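Local coordinates for microcin B17-processing protein McbD (Escherichia coli str. K-12 substr. MG1655, PDB 6GRH) that helps convert the inactive microcin B17 precursor peptide into the active antibiotic, as a YcaO-family cyclodehydratase subunit working in complex with McbB, at residues E67-M79 / D101-A113. The protein carries 1 engineered substitution. Numbering follows the deposited sequence. Where two conformers were deposited one is given.
Sequences EIVTGGQKTLYEM and DEIITHKFKTVRA
K74 pairs with F108 through two backbone bonds: K74 N gives a straight one to F108 O (3.0 Å), while F108 N returns a weak one to K74 O. Just before the strand, G71 N reaches T110 O at 2.9 Å, and G72, in a backbone conformation suited to glycine, offers its carbonyl to T110 N. T110 chi1 of 54° puts OG1 between the backbone N and carbonyl carbon, leaving CG2 beside the N, 3.7 Å from M79 CE. The flexible M79 chain, bent at chi3 (-62°), brings the same CE to F108 CB, while L76 CD2 sits obliquely against the F108 ring, 4.0 Å from CD1; H106 covers one face. The Q73 amide crosses the K109 aliphatic chain, Q73 OE1 lying 3.2 Å from K109 CE. T75 suits the N-cap because OG1 accepts E78 N (3.1 Å), while E78 OE1 accepts T75 N from above the carboxylate plane, a capping box; E78 OE1 also forms a salt bridge with K107 NZ (3.3 Å). A water accepting from L76 N lies near I103 O and H106 O. Strand 73-74, paired antiparallel with strand 108-115 in this YcaO-family protein, runs into a capped helical turn.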
loop_
_atom_site.group_PDB
_atom_site.type_symbol
_atom_site.label_atom_id
_atom_site.label_comp_id
_atom_site.label_asym_id
_atom_site.label_seq_id
_atom_site.Cartn_x
_atom_site.Cartn_y
_atom_site.Cartn_z
ATOM N N GLU E 67 4.728 -34.961 25.107
ATOM C CA GLU E 67 5.161 -34.046 26.179
ATOM C C GLU E 67 4.935 -34.465 27.633
ATOM O O GLU E 67 5.299 -33.681 28.530
ATOM C CB GLU E 67 4.523 -32.681 25.966
ATOM C CG GLU E 67 5.009 -31.953 24.725
ATOM C CD GLU E 67 4.364 -30.579 24.567
ATOM O OE1 GLU E 67 3.320 -30.289 25.214
ATOM O OE2 GLU E 67 4.874 -29.765 23.765
ATOM N N ILE E 68 4.411 -35.669 27.887
ATOM C CA ILE E 68 4.127 -36.072 29.262
ATOM C C ILE E 68 5.425 -36.495 29.957
ATOM O O ILE E 68 6.187 -37.292 29.404
ATOM C CB ILE E 68 3.149 -37.267 29.372
ATOM C CG1 ILE E 68 1.879 -37.086 28.519
ATOM C CG2 ILE E 68 2.791 -37.532 30.844
ATOM C CD1 ILE E 68 0.758 -36.312 29.163
ATOM N N VAL E 69 5.652 -35.968 31.165
ATOM C CA VAL E 69 6.681 -36.486 32.077
ATOM C C VAL E 69 5.971 -36.917 33.353
ATOM O O VAL E 69 5.172 -36.162 33.910
ATOM C CB VAL E 69 7.803 -35.462 32.370
ATOM C CG1 VAL E 69 8.799 -36.004 33.406
ATOM C CG2 VAL E 69 8.541 -35.105 31.068
ATOM N N THR E 70 6.252 -38.142 33.798
ATOM C CA THR E 70 5.561 -38.730 34.962
ATOM C C THR E 70 6.127 -38.228 36.270
ATOM O O THR E 70 7.253 -37.772 36.336
ATOM C CB THR E 70 5.637 -40.255 34.951
ATOM O OG1 THR E 70 7.008 -40.674 34.983
ATOM C CG2 THR E 70 4.988 -40.776 33.682
ATOM N N GLY E 71 5.332 -38.326 37.323
ATOM C CA GLY E 71 5.665 -37.665 38.571
ATOM C C GLY E 71 6.198 -38.575 39.644
ATOM O O GLY E 71 6.228 -38.172 40.809
ATOM N N GLY E 72 6.628 -39.785 39.275
ATOM C CA GLY E 72 7.049 -40.776 40.257
ATOM C C GLY E 72 6.595 -42.174 39.886
ATOM O O GLY E 72 6.141 -42.431 38.757
ATOM N N GLN E 73 6.711 -43.071 40.855
ATOM C CA GLN E 73 6.472 -44.481 40.641
ATOM C C GLN E 73 5.884 -45.056 41.933
ATOM O O GLN E 73 6.496 -44.935 42.982
ATOM C CB GLN E 73 7.788 -45.169 40.272
ATOM C CG GLN E 73 7.622 -46.301 39.288
ATOM C CD GLN E 73 8.940 -46.878 38.842
ATOM O OE1 GLN E 73 9.633 -46.289 38.024
ATOM N NE2 GLN E 73 9.281 -48.039 39.355
ATOM N N LYS E 74 4.693 -45.647 41.839
ATOM C CA LYS E 74 3.961 -46.161 42.992
ATOM C C LYS E 74 3.105 -47.338 42.555
ATOM O O LYS E 74 2.780 -47.471 41.373
ATOM C CB LYS E 74 3.031 -45.091 43.576
ATOM C CG LYS E 74 3.698 -43.792 44.007
ATOM C CD LYS E 74 2.738 -42.962 44.847
ATOM C CE LYS E 74 3.304 -41.588 45.148
ATOM N NZ LYS E 74 2.234 -40.645 45.585
ATOM N N THR E 75 2.725 -48.177 43.520
ATOM C CA THR E 75 1.744 -49.239 43.288
ATOM C C THR E 75 0.364 -48.595 43.242
ATOM O O THR E 75 0.178 -47.452 43.688
ATOM C CB THR E 75 1.710 -50.296 44.421
ATOM O OG1 THR E 75 1.134 -49.714 45.602
ATOM C CG2 THR E 75 3.095 -50.843 44.727
ATOM N N LEU E 76 -0.610 -49.340 42.737
ATOM C CA LEU E 76 -1.969 -48.841 42.652
ATOM C C LEU E 76 -2.495 -48.413 44.034
ATOM O O LEU E 76 -3.045 -47.317 44.166
ATOM C CB LEU E 76 -2.890 -49.868 41.989
ATOM C CG LEU E 76 -2.649 -50.192 40.512
ATOM C CD1 LEU E 76 -3.626 -51.254 40.026
ATOM C CD2 LEU E 76 -2.747 -48.957 39.612
ATOM N N TYR E 77 -2.271 -49.237 45.061
ATOM C CA TYR E 77 -2.777 -48.947 46.419
ATOM C C TYR E 77 -2.002 -47.876 47.189
ATOM O O TYR E 77 -2.496 -47.383 48.195
ATOM C CB TYR E 77 -2.881 -50.235 47.263
ATOM C CG TYR E 77 -4.068 -51.106 46.910
ATOM C CD1 TYR E 77 -4.020 -51.963 45.811
ATOM C CD2 TYR E 77 -5.240 -51.080 47.684
ATOM C CE1 TYR E 77 -5.099 -52.758 45.475
ATOM C CE2 TYR E 77 -6.329 -51.873 47.355
ATOM C CZ TYR E 77 -6.249 -52.717 46.250
ATOM O OH TYR E 77 -7.313 -53.520 45.907
ATOM N N GLU E 78 -0.795 -47.536 46.750
ATOM C CA GLU E 78 -0.074 -46.346 47.269
ATOM C C GLU E 78 -0.584 -45.047 46.626
ATOM O O GLU E 78 -0.550 -43.970 47.234
ATOM C CB GLU E 78 1.431 -46.479 47.019
ATOM C CG GLU E 78 2.103 -47.490 47.945
ATOM C CD GLU E 78 3.309 -48.171 47.331
ATOM O OE1 GLU E 78 3.881 -47.665 46.331
ATOM O OE2 GLU E 78 3.679 -49.244 47.856
ATOM N N MET E 79 -1.100 -45.188 45.412
ATOM C CA MET E 79 -1.335 -44.097 44.473
ATOM C C MET E 79 -2.712 -43.444 44.630
ATOM O O MET E 79 -2.892 -42.287 44.249
ATOM C CB MET E 79 -1.180 -44.717 43.074
ATOM C CG MET E 79 -1.199 -43.851 41.869
ATOM S SD MET E 79 -1.418 -44.830 40.366
ATOM C CE MET E 79 0.040 -45.859 40.411
ATOM N N ASP E 101 -1.688 -60.558 41.526
ATOM C CA ASP E 101 -0.494 -60.393 42.369
ATOM C C ASP E 101 0.542 -59.522 41.652
ATOM O O ASP E 101 1.089 -58.584 42.254
ATOM C CB ASP E 101 0.129 -61.750 42.750
ATOM C CG ASP E 101 0.632 -61.802 44.204
ATOM O OD1 ASP E 101 0.986 -60.744 44.776
ATOM O OD2 ASP E 101 0.686 -62.925 44.770
ATOM N N GLU E 102 0.795 -59.813 40.371
ATOM C CA GLU E 102 1.750 -59.013 39.611
ATOM C C GLU E 102 1.242 -57.583 39.438
ATOM O O GLU E 102 2.030 -56.661 39.548
ATOM C CB GLU E 102 2.117 -59.630 38.248
ATOM C CG GLU E 102 3.206 -58.817 37.524
ATOM C CD GLU E 102 3.898 -59.523 36.360
ATOM O OE1 GLU E 102 3.825 -60.770 36.254
ATOM O OE2 GLU E 102 4.542 -58.809 35.548
ATOM N N ILE E 103 -0.060 -57.416 39.190
ATOM C CA ILE E 103 -0.659 -56.085 39.023
ATOM C C ILE E 103 -0.572 -55.257 40.305
ATOM O O ILE E 103 -0.216 -54.079 40.228
ATOM C CB ILE E 103 -2.125 -56.155 38.535
ATOM C CG1 ILE E 103 -2.175 -56.704 37.109
ATOM C CG2 ILE E 103 -2.786 -54.775 38.592
ATOM C CD1 ILE E 103 -3.523 -57.235 36.693
ATOM N N ILE E 104 -0.888 -55.837 41.469
ATOM C CA ILE E 104 -0.888 -55.010 42.682
ATOM C C ILE E 104 0.498 -54.708 43.248
ATOM O O ILE E 104 0.623 -53.767 44.031
ATOM C CB ILE E 104 -1.877 -55.474 43.786
ATOM C CG1 ILE E 104 -1.449 -56.779 44.468
ATOM C CG2 ILE E 104 -3.300 -55.547 43.223
ATOM C CD1 ILE E 104 -2.336 -57.150 45.642
ATOM N N THR E 105 1.534 -55.453 42.845
ATOM C CA THR E 105 2.894 -55.180 43.333
ATOM C C THR E 105 3.732 -54.353 42.361
ATOM O O THR E 105 4.793 -53.865 42.739
ATOM C CB THR E 105 3.672 -56.461 43.704
ATOM O OG1 THR E 105 3.869 -57.269 42.541
ATOM C CG2 THR E 105 2.926 -57.272 44.767
ATOM N N HIS E 106 3.275 -54.192 41.122
ATOM C CA HIS E 106 4.037 -53.427 40.144
ATOM C C HIS E 106 4.004 -51.923 40.492
ATOM O O HIS E 106 2.957 -51.378 40.864
ATOM C CB HIS E 106 3.500 -53.661 38.730
ATOM C CG HIS E 106 4.307 -52.984 37.665
ATOM N ND1 HIS E 106 5.572 -53.409 37.314
ATOM C CD2 HIS E 106 4.043 -51.902 36.896
ATOM C CE1 HIS E 106 6.046 -52.621 36.363
ATOM N NE2 HIS E 106 5.137 -51.700 36.091
ATOM N N LYS E 107 5.161 -51.278 40.370
ATOM C CA LYS E 107 5.290 -49.849 40.589
ATOM C C LYS E 107 5.040 -49.112 39.264
ATOM O O LYS E 107 5.925 -49.044 38.415
ATOM C CB LYS E 107 6.669 -49.508 41.167
ATOM C CG LYS E 107 6.898 -50.020 42.581
ATOM C CD LYS E 107 8.106 -49.366 43.258
ATOM C CE LYS E 107 8.053 -49.473 44.786
ATOM N NZ LYS E 107 6.865 -48.779 45.389
ATOM N N PHE E 108 3.821 -48.589 39.096
ATOM C CA PHE E 108 3.444 -47.821 37.895
ATOM C C PHE E 108 3.953 -46.387 37.931
ATOM O O PHE E 108 3.940 -45.726 38.970
ATOM C CB PHE E 108 1.924 -47.762 37.740
ATOM C CG PHE E 108 1.304 -49.062 37.353
ATOM C CD1 PHE E 108 0.867 -49.959 38.320
ATOM C CD2 PHE E 108 1.167 -49.397 36.014
ATOM C CE1 PHE E 108 0.285 -51.158 37.955
ATOM C CE2 PHE E 108 0.590 -50.605 35.642
ATOM C CZ PHE E 108 0.149 -51.488 36.615
ATOM N N LYS E 109 4.362 -45.892 36.771
ATOM C CA LYS E 109 4.620 -44.466 36.611
ATOM C C LYS E 109 3.280 -43.744 36.859
ATOM O O LYS E 109 2.228 -44.252 36.493
ATOM C CB LYS E 109 5.162 -44.164 35.223
ATOM C CG LYS E 109 6.489 -44.839 34.862
ATOM C CD LYS E 109 7.630 -44.300 35.704
ATOM C CE LYS E 109 8.981 -44.816 35.241
ATOM N NZ LYS E 109 9.532 -44.020 34.108
ATOM N N THR E 110 3.335 -42.609 37.536
ATOM C CA THR E 110 2.155 -41.885 37.983
ATOM C C THR E 110 1.973 -40.546 37.269
ATOM O O THR E 110 2.929 -39.920 36.808
ATOM C CB THR E 110 2.258 -41.570 39.481
ATOM O OG1 THR E 110 3.485 -40.879 39.731
ATOM C CG2 THR E 110 2.216 -42.834 40.308
ATOM N N VAL E 111 0.719 -40.133 37.174
ATOM C CA VAL E 111 0.349 -38.766 36.837
ATOM C C VAL E 111 -0.726 -38.287 37.787
ATOM O O VAL E 111 -1.492 -39.090 38.335
ATOM C CB VAL E 111 -0.175 -38.602 35.391
ATOM C CG1 VAL E 111 0.948 -38.846 34.406
ATOM C CG2 VAL E 111 -1.361 -39.512 35.096
ATOM N N ARG E 112 -0.791 -36.965 37.924
ATOM C CA ARG E 112 -1.702 -36.298 38.837
ATOM C C ARG E 112 -3.151 -36.462 38.342
ATOM O O ARG E 112 -3.397 -36.530 37.137
ATOM C CB ARG E 112 -1.307 -34.815 39.003
ATOM C CG ARG E 112 -1.639 -33.944 37.789
ATOM C CD ARG E 112 -1.051 -32.550 37.886
ATOM N NE ARG E 112 0.377 -32.515 37.633
ATOM C CZ ARG E 112 0.945 -32.613 36.429
ATOM N NH1 ARG E 112 0.232 -32.803 35.312
ATOM N NH2 ARG E 112 2.266 -32.558 36.340
ATOM N N ALA E 113 -4.093 -36.558 39.276
ATOM C CA ALA E 113 -5.508 -36.588 38.936
ATOM C C ALA E 113 -6.353 -36.183 40.126
ATOM O O ALA E 113 -5.869 -36.155 41.269
ATOM C CB ALA E 113 -5.908 -37.970 38.443
HETATM O O HOH W 1 4.743 -33.132 34.603
HETATM O O HOH W 2 0.328 -51.696 41.716
#